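Local coordinates for glycerophosphodiester phosphodiesterase (PDB 1O1Z), which belongs to the glycerophosphoryl diester phosphodiesterase family and folds as a TIM-type alpha/beta barrel, here modelled with a bound sodium ion, at residues Lys24-Glu27 and Asn28-Glu31; Thr92-Glu95 and Val96-Val100; Lys142-Gly145 and Thr146-Tyr150; Tyr157-Ile160 and Glu161-Val164; Leu206-Pro209 and Glu210-Arg213. All coordinates share one frame; numbering follows the deposited sequence. Where two conformers were deposited one is given.

Contact 1 of 5, residues Lys24-Glu27 and Asn28-Glu31; sequences KYLE and NTLE
The hydroxyl of T29 and the carbonyl of L26 make the tight part of this contact. T29 OG1 donates to L26 O at 2.7 Å, arriving in the carbonyl plane, and the same oxygen takes a weak bond from T29 N at 3.3 Å. OG1 can reach back because it lies between the backbone N and the carbonyl carbon of its own residue (chi1 61°). That torsion also sends the methyl towards L26, whose CD2 meets T29 CG2 at 3.7 Å, the two side chains crossing at about a right angle. The backbone underneath is a type II beta turn from L26 to T29, with T29 as N-cap of helix 30-38: its OG1 also caps the backbone N of A32, so one hydroxyl serves turn and helix start together. The turn belongs to the loop that leads from barrel strand 14-18 into this helix. On the looser, solvent side, the carboxylate of E31 lies obliquely by the Y25 ring, with E31 CD 3.6 Å from Y25 CD1 and the two planes 51° apart. The pair makes no polar bond. E31 is exposed, and a water links its OE1 (3.0 Å) to L26 N (2.9 Å). A second water bridges E27 OE2 and N28 ND2 at the turn. The stronger partners of those two side chains lie elsewhere: E27 forms salt bridges with R66 and R19, and N28 ND2 bonds to D47 of strand 43-50.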
loop_
_atom_site.group_PDB
_atom_site.type_symbol
_atom_site.label_atom_id
_atom_site.label_comp_id
_atom_site.label_asym_id
_atom_site.label_seq_id
_atom_site.Cartn_x
_atom_site.Cartn_y
_atom_site.Cartn_z
ATOM N N LYS A 24 -5.652 5.096 -15.168
ATOM C CA LYS A 24 -6.825 5.161 -16.050
ATOM C C LYS A 24 -8.153 5.520 -15.360
ATOM O O LYS A 24 -9.101 5.953 -16.027
ATOM C CB LYS A 24 -6.996 3.833 -16.792
ATOM C CG LYS A 24 -5.940 3.569 -17.859
ATOM C CD LYS A 24 -6.353 2.399 -18.773
ATOM C CE LYS A 24 -5.359 2.203 -19.938
ATOM N NZ LYS A 24 -5.913 1.373 -21.067
ATOM N N TYR A 25 -8.211 5.331 -14.044
ATOM C CA TYR A 25 -9.420 5.546 -13.268
ATOM C C TYR A 25 -9.092 6.351 -12.026
ATOM O O TYR A 25 -7.960 6.341 -11.539
ATOM C CB TYR A 25 -10.033 4.199 -12.893
ATOM C CG TYR A 25 -10.352 3.384 -14.119
ATOM C CD1 TYR A 25 -11.508 3.625 -14.849
ATOM C CD2 TYR A 25 -9.439 2.449 -14.616
ATOM C CE1 TYR A 25 -11.776 2.904 -16.014
ATOM C CE2 TYR A 25 -9.706 1.726 -15.759
ATOM C CZ TYR A 25 -10.866 1.954 -16.454
ATOM O OH TYR A 25 -11.103 1.231 -17.617
ATOM N N LEU A 26 -10.088 7.030 -11.481
ATOM C CA LEU A 26 -9.833 7.910 -10.349
ATOM C C LEU A 26 -9.306 7.129 -9.136
ATOM O O LEU A 26 -9.925 6.167 -8.656
ATOM C CB LEU A 26 -11.094 8.684 -9.981
ATOM C CG LEU A 26 -10.959 9.649 -8.795
ATOM C CD1 LEU A 26 -9.959 10.745 -9.097
ATOM C CD2 LEU A 26 -12.318 10.232 -8.384
ATOM N N GLU A 27 -8.148 7.566 -8.635
ATOM C CA GLU A 27 -7.456 6.894 -7.560
ATOM C C GLU A 27 -8.352 6.609 -6.368
ATOM O O GLU A 27 -9.182 7.431 -5.949
ATOM C CB GLU A 27 -6.279 7.712 -7.073
ATOM C CG GLU A 27 -6.645 9.108 -6.626
ATOM C CD GLU A 27 -5.471 9.791 -5.985
ATOM O OE1 GLU A 27 -4.656 10.311 -6.768
ATOM O OE2 GLU A 27 -5.364 9.789 -4.736
ATOM N N ASN A 28 -8.137 5.439 -5.801
ATOM C CA ASN A 28 -8.752 5.060 -4.531
ATOM C C ASN A 28 -10.284 4.928 -4.565
ATOM O O ASN A 28 -10.930 4.920 -3.515
ATOM C CB ASN A 28 -8.259 5.948 -3.379
ATOM C CG ASN A 28 -6.973 5.460 -2.762
ATOM O OD1 ASN A 28 -6.664 4.260 -2.783
ATOM N ND2 ASN A 28 -6.192 6.391 -2.230
ATOM N N THR A 29 -10.851 4.786 -5.760
ATOM C CA THR A 29 -12.290 4.521 -5.906
ATOM C C THR A 29 -12.565 3.060 -6.147
ATOM O O THR A 29 -11.685 2.312 -6.604
ATOM C CB THR A 29 -12.903 5.301 -7.085
ATOM O OG1 THR A 29 -12.279 4.910 -8.334
ATOM C CG2 THR A 29 -12.703 6.802 -6.920
ATOM N N LEU A 30 -13.810 2.640 -5.919
ATOM C CA LEU A 30 -14.152 1.243 -6.154
ATOM C C LEU A 30 -13.902 0.879 -7.605
ATOM O O LEU A 30 -13.428 -0.210 -7.889
ATOM C CB LEU A 30 -15.607 0.920 -5.789
ATOM C CG LEU A 30 -15.981 0.973 -4.323
ATOM C CD1 LEU A 30 -17.475 0.739 -4.167
ATOM C CD2 LEU A 30 -15.184 -0.066 -3.540
ATOM N N GLU A 31 -14.235 1.780 -8.530
ATOM C CA GLU A 31 -13.985 1.544 -9.930
ATOM C C GLU A 31 -12.509 1.279 -10.179
ATOM O O GLU A 31 -12.158 0.311 -10.847
ATOM C CB GLU A 31 -14.466 2.725 -10.778
ATOM C CG GLU A 31 -14.193 2.551 -12.261
ATOM C CD GLU A 31 -14.592 3.767 -13.071
ATOM O OE1 GLU A 31 -14.271 4.897 -12.652
ATOM O OE2 GLU A 31 -15.194 3.580 -14.142
HETATM O O HOH W 1 -12.479 7.299 -13.154
HETATM O O HOH W 2 -6.946 9.308 -2.593
#

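Contact 2 of 5, residues Thr92-Glu95 and Val96-Val100; sequences TLKE and VFENV
A side-chain amide shares a helical carbonyl here: N99 ND2 donates to E95 O at 2.8 Å, with an N-H...O angle of 155° and tilted 31° from the carbonyl plane, while N99 N adds a weak bond to the same oxygen. On the exposed side, K94 runs extended to CE and then bends (chi4 -68°), which brings NZ to E98 OE2 at 2.7 Å in a salt bridge. The ammonium meets the syn side of the carboxylate, slightly out of its plane. The buried side is apolar: L93 CG sits over a face of the F97 ring, 4.2 Å from its centroid, in a CH-pi contact, and L93 CD1 approaches F97 CE1 at 3.7 Å. V96 packs against L30 of helix 30-38. F97 touches S123, which with R126 makes the sodium site, the ion being about 7 Å from the F97 side chain. E95 OE1 accepts from T92 N at 3.2 Å through its anti lone pair and is also held by a salt bridge to K83, while E95 N donates to T92 OG1, also at 3.2 Å. T92 and E95 thus form a capping box at the start of helix 93-99, whose apolar side (L93, V96, F97) lies on strand 105-110 of the TIM-type barrel.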
loop_
_atom_site.group_PDB
_atom_site.type_symbol
_atom_site.label_atom_id
_atom_site.label_comp_id
_atom_site.label_asym_id
_atom_site.label_seq_id
_atom_site.Cartn_x
_atom_site.Cartn_y
_atom_site.Cartn_z
ATOM N N THR A 92 -15.276 3.385 1.588
ATOM C CA THR A 92 -14.822 2.941 2.907
ATOM C C THR A 92 -14.082 1.633 2.748
ATOM O O THR A 92 -14.255 0.904 1.772
ATOM C CB THR A 92 -15.985 2.728 3.830
ATOM O OG1 THR A 92 -16.857 1.711 3.316
ATOM C CG2 THR A 92 -16.862 4.013 3.933
ATOM N N LEU A 93 -13.259 1.306 3.733
ATOM C CA LEU A 93 -12.556 0.031 3.695
ATOM C C LEU A 93 -13.542 -1.142 3.663
ATOM O O LEU A 93 -13.344 -2.102 2.925
ATOM C CB LEU A 93 -11.581 -0.053 4.867
ATOM C CG LEU A 93 -10.735 -1.311 4.899
ATOM C CD1 LEU A 93 -9.843 -1.370 3.629
ATOM C CD2 LEU A 93 -9.890 -1.329 6.167
ATOM N N LYS A 94 -14.604 -1.045 4.457
ATOM C CA LYS A 94 -15.672 -2.041 4.426
ATOM C C LYS A 94 -16.188 -2.317 3.000
ATOM O O LYS A 94 -16.354 -3.492 2.580
ATOM C CB LYS A 94 -16.830 -1.595 5.319
ATOM C CG LYS A 94 -18.107 -2.451 5.229
ATOM C CD LYS A 94 -19.158 -1.962 6.219
ATOM C CE LYS A 94 -20.454 -2.777 6.115
ATOM N NZ LYS A 94 -21.144 -2.537 4.812
ATOM N N GLU A 95 -16.459 -1.250 2.250
ATOM C CA GLU A 95 -16.950 -1.377 0.877
ATOM C C GLU A 95 -15.922 -1.999 -0.077
ATOM O O GLU A 95 -16.271 -2.783 -0.970
ATOM C CB GLU A 95 -17.420 -0.012 0.365
ATOM C CG GLU A 95 -18.667 0.460 1.061
ATOM C CD GLU A 95 -19.102 1.848 0.668
ATOM O OE1 GLU A 95 -18.301 2.801 0.795
ATOM O OE2 GLU A 95 -20.264 1.984 0.243
ATOM N N VAL A 96 -14.643 -1.690 0.122
ATOM C CA VAL A 96 -13.605 -2.322 -0.697
ATOM C C VAL A 96 -13.625 -3.834 -0.493
ATOM O O VAL A 96 -13.568 -4.593 -1.457
ATOM C CB VAL A 96 -12.215 -1.739 -0.418
ATOM C CG1 VAL A 96 -11.168 -2.461 -1.219
ATOM C CG2 VAL A 96 -12.191 -0.249 -0.737
ATOM N N PHE A 97 -13.722 -4.268 0.765
ATOM C CA PHE A 97 -13.747 -5.704 1.061
ATOM C C PHE A 97 -14.946 -6.386 0.395
ATOM O O PHE A 97 -14.834 -7.523 -0.038
ATOM C CB PHE A 97 -13.818 -5.964 2.571
ATOM C CG PHE A 97 -12.560 -5.672 3.351
ATOM C CD1 PHE A 97 -11.370 -5.281 2.770
ATOM C CD2 PHE A 97 -12.583 -5.820 4.727
ATOM C CE1 PHE A 97 -10.241 -5.042 3.546
ATOM C CE2 PHE A 97 -11.459 -5.582 5.484
ATOM C CZ PHE A 97 -10.302 -5.211 4.895
ATOM N N GLU A 98 -16.081 -5.683 0.309
ATOM C CA GLU A 98 -17.277 -6.234 -0.345
ATOM C C GLU A 98 -17.124 -6.386 -1.858
ATOM O O GLU A 98 -17.851 -7.169 -2.483
ATOM C CB GLU A 98 -18.485 -5.333 -0.015
ATOM C CG GLU A 98 -18.898 -5.439 1.434
ATOM C CD GLU A 98 -19.865 -4.352 1.902
ATOM O OE1 GLU A 98 -20.201 -3.434 1.123
ATOM O OE2 GLU A 98 -20.283 -4.422 3.078
ATOM N N ASN A 99 -16.196 -5.645 -2.455
ATOM C CA ASN A 99 -16.024 -5.578 -3.907
ATOM C C ASN A 99 -14.728 -6.165 -4.494
ATOM O O ASN A 99 -14.564 -6.238 -5.729
ATOM C CB ASN A 99 -16.221 -4.128 -4.342
ATOM C CG ASN A 99 -17.666 -3.703 -4.221
ATOM O OD1 ASN A 99 -18.497 -4.091 -5.057
ATOM N ND2 ASN A 99 -17.996 -2.951 -3.169
ATOM N N VAL A 100 -13.825 -6.602 -3.621
ATOM C CA VAL A 100 -12.571 -7.229 -4.021
ATOM C C VAL A 100 -12.486 -8.592 -3.337
ATOM O O VAL A 100 -12.550 -8.682 -2.111
ATOM C CB VAL A 100 -11.353 -6.361 -3.619
ATOM C CG1 VAL A 100 -10.031 -7.059 -3.959
ATOM C CG2 VAL A 100 -11.426 -5.000 -4.309
#

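Contact 3 of 5, residues Lys142-Gly145 and Thr146-Tyr150; sequences KFKG and TKYGY
Y148 turns the edge of its ring to the carbonyl of F143, with F143 O in the ring plane and 3.4 Å from Y148 CD2. The same ring edge touches the start of the F143 side chain, Y148 CD2 lying 3.7 Å from F143 CB. F143's own ring leads away from there, to meet F131 and the side chains of helix 116-123, and offers an edge to T146 OG1. That hydroxyl donates to F143 O at 2.7 Å, in the carbonyl plane and on a lone pair; T146 N is a second donor at 3.1 Å, tilted 34° from the plane. The bond from T146 N closes a type II beta turn from F143 to T146, the link between helix 136-142 and strand 148-151 in the barrel, and the hydroxyl bond reinforces it. G145 sits at its third position with positive phi (80°), where a CB would jam against the preceding carbonyl O. From the second position of the turn, K144 crosses Y148 obliquely. Its chain bends at chi2 (-56°) and carries NZ to the rim of the tyrosine ring, where it donates to Y148 OH at 2.8 Å. The ammonium also forms a salt bridge with E170 of helix 160-170, so it joins the turn, the strand and the next helix. A water accepts from G145 N at 2.9 Å and gives a weak bond to T146 O.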
loop_
_atom_site.group_PDB
_atom_site.type_symbol
_atom_site.label_atom_id
_atom_site.label_comp_id
_atom_site.label_asym_id
_atom_site.label_seq_id
_atom_site.Cartn_x
_atom_site.Cartn_y
_atom_site.Cartn_z
ATOM N N LYS A 142 1.489 -2.354 17.332
ATOM C CA LYS A 142 0.060 -2.695 17.230
ATOM C C LYS A 142 -0.268 -3.768 16.217
ATOM O O LYS A 142 -1.383 -4.317 16.252
ATOM C CB LYS A 142 -0.773 -1.448 16.911
ATOM C CG LYS A 142 -0.823 -0.465 18.060
ATOM C CD LYS A 142 -1.831 0.660 17.833
ATOM C CE LYS A 142 -3.245 0.232 18.095
ATOM N NZ LYS A 142 -3.591 0.336 19.548
ATOM N N PHE A 143 0.663 -4.094 15.319
ATOM C CA PHE A 143 0.357 -5.002 14.197
ATOM C C PHE A 143 1.049 -6.357 14.303
ATOM O O PHE A 143 1.068 -7.121 13.349
ATOM C CB PHE A 143 0.632 -4.287 12.875
ATOM C CG PHE A 143 -0.395 -3.227 12.544
ATOM C CD1 PHE A 143 -0.360 -1.985 13.159
ATOM C CD2 PHE A 143 -1.427 -3.495 11.660
ATOM C CE1 PHE A 143 -1.324 -1.039 12.885
ATOM C CE2 PHE A 143 -2.404 -2.542 11.389
ATOM C CZ PHE A 143 -2.340 -1.304 11.982
ATOM N N LYS A 144 1.602 -6.681 15.468
ATOM C CA LYS A 144 2.127 -8.020 15.638
ATOM C C LYS A 144 1.025 -9.039 15.409
ATOM O O LYS A 144 -0.123 -8.822 15.777
ATOM C CB LYS A 144 2.765 -8.223 16.998
ATOM C CG LYS A 144 4.019 -7.399 17.281
ATOM C CD LYS A 144 5.068 -7.644 16.220
ATOM C CE LYS A 144 6.433 -7.151 16.572
ATOM N NZ LYS A 144 7.321 -7.552 15.450
ATOM N N GLY A 145 1.400 -10.154 14.802
ATOM C CA GLY A 145 0.417 -11.167 14.442
ATOM C C GLY A 145 -0.387 -10.914 13.177
ATOM O O GLY A 145 -1.349 -11.631 12.877
ATOM N N THR A 146 0.003 -9.898 12.419
ATOM C CA THR A 146 -0.512 -9.618 11.083
ATOM C C THR A 146 0.687 -9.508 10.146
ATOM O O THR A 146 1.836 -9.379 10.615
ATOM C CB THR A 146 -1.292 -8.286 11.005
ATOM O OG1 THR A 146 -0.389 -7.153 11.046
ATOM C CG2 THR A 146 -2.290 -8.110 12.141
ATOM N N LYS A 147 0.427 -9.527 8.842
ATOM C CA LYS A 147 1.450 -9.235 7.835
ATOM C C LYS A 147 1.599 -7.742 7.714
ATOM O O LYS A 147 0.642 -7.045 7.346
ATOM C CB LYS A 147 1.065 -9.756 6.455
ATOM C CG LYS A 147 0.875 -11.212 6.393
ATOM C CD LYS A 147 1.083 -11.790 4.993
ATOM C CE LYS A 147 0.282 -11.184 3.932
ATOM N NZ LYS A 147 -1.137 -11.576 3.947
ATOM N N TYR A 148 2.771 -7.229 8.021
ATOM C CA TYR A 148 3.020 -5.837 7.821
ATOM C C TYR A 148 4.309 -5.598 7.126
ATOM O O TYR A 148 5.220 -6.434 7.138
ATOM C CB TYR A 148 2.925 -5.030 9.094
ATOM C CG TYR A 148 3.920 -5.292 10.187
ATOM C CD1 TYR A 148 5.207 -4.739 10.152
ATOM C CD2 TYR A 148 3.530 -5.948 11.339
ATOM C CE1 TYR A 148 6.092 -4.913 11.227
ATOM C CE2 TYR A 148 4.386 -6.092 12.422
ATOM C CZ TYR A 148 5.677 -5.566 12.356
ATOM O OH TYR A 148 6.492 -5.721 13.451
ATOM N N GLY A 149 4.325 -4.423 6.496
ATOM C CA GLY A 149 5.421 -3.995 5.704
ATOM C C GLY A 149 5.834 -2.590 6.075
ATOM O O GLY A 149 5.021 -1.661 6.178
ATOM N N TYR A 150 7.127 -2.425 6.264
ATOM C CA TYR A 150 7.670 -1.107 6.523
ATOM C C TYR A 150 7.747 -0.325 5.220
ATOM O O TYR A 150 8.382 -0.785 4.282
ATOM C CB TYR A 150 9.086 -1.228 7.054
ATOM C CG TYR A 150 9.272 -1.856 8.422
ATOM C CD1 TYR A 150 8.290 -1.798 9.413
ATOM C CD2 TYR A 150 10.498 -2.424 8.748
ATOM C CE1 TYR A 150 8.548 -2.292 10.701
ATOM C CE2 TYR A 150 10.741 -2.925 9.997
ATOM C CZ TYR A 150 9.761 -2.886 10.950
ATOM O OH TYR A 150 10.018 -3.411 12.214
HETATM O O HOH W 3 3.863 -9.948 13.208
#

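Contact 4 of 5, residues Tyr157-Ile160 and Glu161-Val164; sequences YGSI and ENFV
E161 opens the segment with little grip on what precedes it: its CB comes within 4.0 Å of S159 OG, and the residue, extended beyond CG, is exposed. N162 is held through its backbone. N162 N donates to S159 OG at 3.0 Å with an N-H...O angle of 158°, and the serine hydroxyl is placed for this by lying between its own N and carbonyl carbon (chi1 70°). The N162 amide group stands close to that oxygen, N162 CG being 3.2 Å from S159 OG, but its ND2 approaches at a poor angle, so the backbone N makes the cap. F163 follows with a backbone bond to S159 O at 2.9 Å and turns its side chain back towards the loop. There F163 CD1 touches Y157 CB at 3.6 Å, the CB lying obliquely to the phenylalanine ring, and I152 packs against both residues. V164 ends the segment by donating its N to I160 O at 2.9 Å. Its CG2 faces I160 CG2 more loosely, at 4.3 Å; both side chains rest on V190 of helix 185-196. The whole is a serine N-cap: Y157, two residues before the cap, packs on F163 of the helix, in the loop joining strand 148-151 to helix 160-170 of the TIM-type barrel.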
loop_
_atom_site.group_PDB
_atom_site.type_symbol
_atom_site.label_atom_id
_atom_site.label_comp_id
_atom_site.label_asym_id
_atom_site.label_seq_id
_atom_site.Cartn_x
_atom_site.Cartn_y
_atom_site.Cartn_z
ATOM N N TYR A 157 14.085 5.291 8.620
ATOM C CA TYR A 157 14.857 4.077 8.940
ATOM C C TYR A 157 16.071 4.372 9.836
ATOM O O TYR A 157 16.756 3.437 10.287
ATOM C CB TYR A 157 15.280 3.339 7.649
ATOM C CG TYR A 157 16.230 4.072 6.746
ATOM C CD1 TYR A 157 17.598 3.835 6.812
ATOM C CD2 TYR A 157 15.768 5.002 5.823
ATOM C CE1 TYR A 157 18.474 4.500 5.990
ATOM C CE2 TYR A 157 16.636 5.685 5.001
ATOM C CZ TYR A 157 17.997 5.421 5.084
ATOM O OH TYR A 157 18.877 6.094 4.268
ATOM N N GLY A 158 16.322 5.658 10.093
ATOM C CA GLY A 158 17.470 6.095 10.862
ATOM C C GLY A 158 18.736 5.812 10.059
ATOM O O GLY A 158 18.879 6.277 8.942
ATOM N N SER A 159 19.618 4.999 10.607
ATOM C CA SER A 159 20.811 4.573 9.866
ATOM C C SER A 159 20.542 3.208 9.245
ATOM O O SER A 159 19.667 2.482 9.734
ATOM C CB SER A 159 21.958 4.474 10.814
ATOM O OG SER A 159 21.835 3.391 11.709
ATOM N N ILE A 160 21.282 2.848 8.191
ATOM C CA ILE A 160 21.185 1.502 7.624
ATOM C C ILE A 160 21.425 0.450 8.694
ATOM O O ILE A 160 20.680 -0.526 8.771
ATOM C CB ILE A 160 22.134 1.309 6.404
ATOM C CG1 ILE A 160 21.681 2.198 5.252
ATOM C CG2 ILE A 160 22.193 -0.166 5.980
ATOM C CD1 ILE A 160 22.412 1.949 3.942
ATOM N N GLU A 161 22.414 0.648 9.558
ATOM C CA GLU A 161 22.698 -0.333 10.585
ATOM C C GLU A 161 21.521 -0.529 11.530
ATOM O O GLU A 161 21.185 -1.655 11.883
ATOM C CB GLU A 161 23.955 0.060 11.377
ATOM C CG GLU A 161 24.428 -1.025 12.313
ATOM C CD GLU A 161 25.894 -0.893 12.712
ATOM O OE1 GLU A 161 26.529 0.121 12.370
ATOM O OE2 GLU A 161 26.396 -1.811 13.373
ATOM N N ASN A 162 20.885 0.569 11.931
ATOM C CA ASN A 162 19.747 0.491 12.825
ATOM C C ASN A 162 18.566 -0.167 12.131
ATOM O O ASN A 162 17.807 -0.896 12.753
ATOM C CB ASN A 162 19.365 1.885 13.316
ATOM C CG ASN A 162 20.366 2.449 14.350
ATOM O OD1 ASN A 162 21.145 1.716 14.974
ATOM N ND2 ASN A 162 20.334 3.762 14.527
ATOM N N PHE A 163 18.410 0.085 10.837
ATOM C CA PHE A 163 17.327 -0.527 10.092
ATOM C C PHE A 163 17.510 -2.032 10.000
ATOM O O PHE A 163 16.570 -2.788 10.185
ATOM C CB PHE A 163 17.196 0.086 8.726
ATOM C CG PHE A 163 15.930 -0.296 8.047
ATOM C CD1 PHE A 163 14.692 -0.029 8.634
ATOM C CD2 PHE A 163 15.971 -0.936 6.861
ATOM C CE1 PHE A 163 13.525 -0.410 7.998
ATOM C CE2 PHE A 163 14.798 -1.314 6.214
ATOM C CZ PHE A 163 13.601 -1.067 6.790
ATOM N N VAL A 164 18.734 -2.474 9.716
ATOM C CA VAL A 164 19.010 -3.905 9.691
ATOM C C VAL A 164 18.697 -4.550 11.041
ATOM O O VAL A 164 18.089 -5.607 11.106
ATOM C CB VAL A 164 20.470 -4.170 9.266
ATOM C CG1 VAL A 164 20.850 -5.642 9.456
ATOM C CG2 VAL A 164 20.698 -3.703 7.823
#

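Contact 5 of 5, residues Leu206-Pro209 and Glu210-Arg213; sequences LNDP and EIYR
D208 OD1 gathers two backbone N-H groups from the first turn of helix 209-215. E210 N donates to D208 OD1 at 2.9 Å, nearly along the C-O axis of the oxygen. A weak bond to D208 OD1 comes from I211 N at 3.3 Å. With its CG opposite the backbone N (chi1 -179°), the aspartate swings its carboxylate forward over these amides. The negative group so placed at the helix start would probably be favoured by the helix dipole. Behind it, the main-chain bonds of the helix begin: Y212 N donates to D208 O at 3.1 Å, and R213 N to P209 O at 3.0 Å. This is an aspartate N-cap followed by proline at the first helical position, where the lack of an N-H costs no hydrogen bond within the helix. It lies in the loop after strand 200-204, where the barrel chain turns back into its next helix. Across the contact, OD2 of D208 meets only carbon: it rests 3.5 Å from I211 CD1, the aspartate and isoleucine side chains crossing at about a right angle. Further inward, L206 divides its two methyls between neighbours on the helix. CD1 meets I211 CG2 at 3.9 Å, while CD2 reaches Y212 CB at 3.9 Å and lies obliquely to the tyrosine ring. V222 of strand 221-224 touches both L206 and Y212, whose ring also meets that of F230, while Y179 packs against L206 and I211.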
loop_
_atom_site.group_PDB
_atom_site.type_symbol
_atom_site.label_atom_id
_atom_site.label_comp_id
_atom_site.label_asym_id
_atom_site.label_seq_id
_atom_site.Cartn_x
_atom_site.Cartn_y
_atom_site.Cartn_z
ATOM N N LEU A 206 6.257 2.377 -9.120
ATOM C CA LEU A 206 7.071 2.191 -10.306
ATOM C C LEU A 206 6.187 2.113 -11.539
ATOM O O LEU A 206 5.349 1.216 -11.656
ATOM C CB LEU A 206 7.921 0.932 -10.130
ATOM C CG LEU A 206 8.867 0.630 -11.282
ATOM C CD1 LEU A 206 9.773 1.811 -11.605
ATOM C CD2 LEU A 206 9.650 -0.604 -10.981
ATOM N N ASN A 207 6.383 3.048 -12.454
ATOM C CA ASN A 207 5.640 3.079 -13.707
ATOM C C ASN A 207 6.527 2.891 -14.937
ATOM O O ASN A 207 6.030 2.842 -16.058
ATOM C CB ASN A 207 4.852 4.381 -13.795
ATOM C CG ASN A 207 3.777 4.478 -12.740
ATOM O OD1 ASN A 207 3.195 3.478 -12.348
ATOM N ND2 ASN A 207 3.506 5.701 -12.276
ATOM N N ASP A 208 7.832 2.791 -14.728
ATOM C CA ASP A 208 8.830 2.793 -15.802
ATOM C C ASP A 208 9.247 1.350 -16.072
ATOM O O ASP A 208 9.892 0.715 -15.247
ATOM C CB ASP A 208 10.028 3.647 -15.335
ATOM C CG ASP A 208 11.138 3.765 -16.365
ATOM O OD1 ASP A 208 11.297 2.839 -17.170
ATOM O OD2 ASP A 208 11.910 4.757 -16.422
ATOM N N PRO A 209 8.878 0.796 -17.229
ATOM C CA PRO A 209 9.198 -0.611 -17.503
ATOM C C PRO A 209 10.681 -0.933 -17.636
ATOM O O PRO A 209 11.083 -2.095 -17.450
ATOM C CB PRO A 209 8.459 -0.901 -18.834
ATOM C CG PRO A 209 8.069 0.368 -19.383
ATOM C CD PRO A 209 8.130 1.426 -18.328
ATOM N N GLU A 210 11.496 0.047 -17.992
ATOM C CA GLU A 210 12.922 -0.187 -18.111
ATOM C C GLU A 210 13.558 -0.359 -16.748
ATOM O O GLU A 210 14.364 -1.261 -16.548
ATOM C CB GLU A 210 13.614 0.917 -18.885
ATOM C CG GLU A 210 15.121 0.749 -19.003
ATOM C CD GLU A 210 15.569 -0.545 -19.687
ATOM O OE1 GLU A 210 14.764 -1.219 -20.379
ATOM O OE2 GLU A 210 16.760 -0.886 -19.528
ATOM N N ILE A 211 13.193 0.497 -15.803
ATOM C CA ILE A 211 13.689 0.327 -14.434
ATOM C C ILE A 211 13.200 -1.003 -13.872
ATOM O O ILE A 211 13.952 -1.737 -13.247
ATOM C CB ILE A 211 13.270 1.493 -13.547
ATOM C CG1 ILE A 211 13.993 2.770 -13.984
ATOM C CG2 ILE A 211 13.581 1.189 -12.061
ATOM C CD1 ILE A 211 13.454 4.025 -13.352
ATOM N N TYR A 212 11.951 -1.347 -14.150
ATOM C CA TYR A 212 11.401 -2.619 -13.699
ATOM C C TYR A 212 12.238 -3.791 -14.201
ATOM O O TYR A 212 12.548 -4.711 -13.449
ATOM C CB TYR A 212 9.960 -2.743 -14.202
ATOM C CG TYR A 212 9.192 -3.981 -13.779
ATOM C CD1 TYR A 212 9.075 -4.333 -12.447
ATOM C CD2 TYR A 212 8.570 -4.792 -14.721
ATOM C CE1 TYR A 212 8.337 -5.435 -12.055
ATOM C CE2 TYR A 212 7.831 -5.908 -14.337
ATOM C CZ TYR A 212 7.718 -6.215 -12.993
ATOM O OH TYR A 212 6.989 -7.312 -12.576
ATOM N N ARG A 213 12.583 -3.794 -15.486
ATOM C CA ARG A 213 13.357 -4.906 -16.025
ATOM C C ARG A 213 14.714 -5.030 -15.339
ATOM O O ARG A 213 15.188 -6.140 -15.084
ATOM C CB ARG A 213 13.564 -4.716 -17.532
ATOM C CG ARG A 213 14.366 -5.802 -18.247
ATOM C CD ARG A 213 14.661 -5.435 -19.696
ATOM N NE ARG A 213 15.143 -6.554 -20.514
ATOM C CZ ARG A 213 16.363 -6.662 -21.049
ATOM N NH1 ARG A 213 17.287 -5.717 -20.877
ATOM N NH2 ARG A 213 16.662 -7.733 -21.786
#

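How the contacts relate
From the N terminus the five contacts follow in series, none nesting or crossing. Contact 1 closes the loop from strand 14-18 into helix 30-38, and contact 2 is the helix 93-99 ahead of strand 105-110. These two touch: L30 of contact 1 packs on E95, V96 and N99, tying the two helices together. Contact 3 makes the return from helix 136-142 to strand 148-151, and contact 4 starts the following helix; Y150 CD2 and F163 CE1 meet at 3.7 Å between them. Contact 5 closes the loop after strand 200-204 and begins helix 209-215, towards the C terminus, about 9 Å from contact 1 between nearest atoms, without touching it.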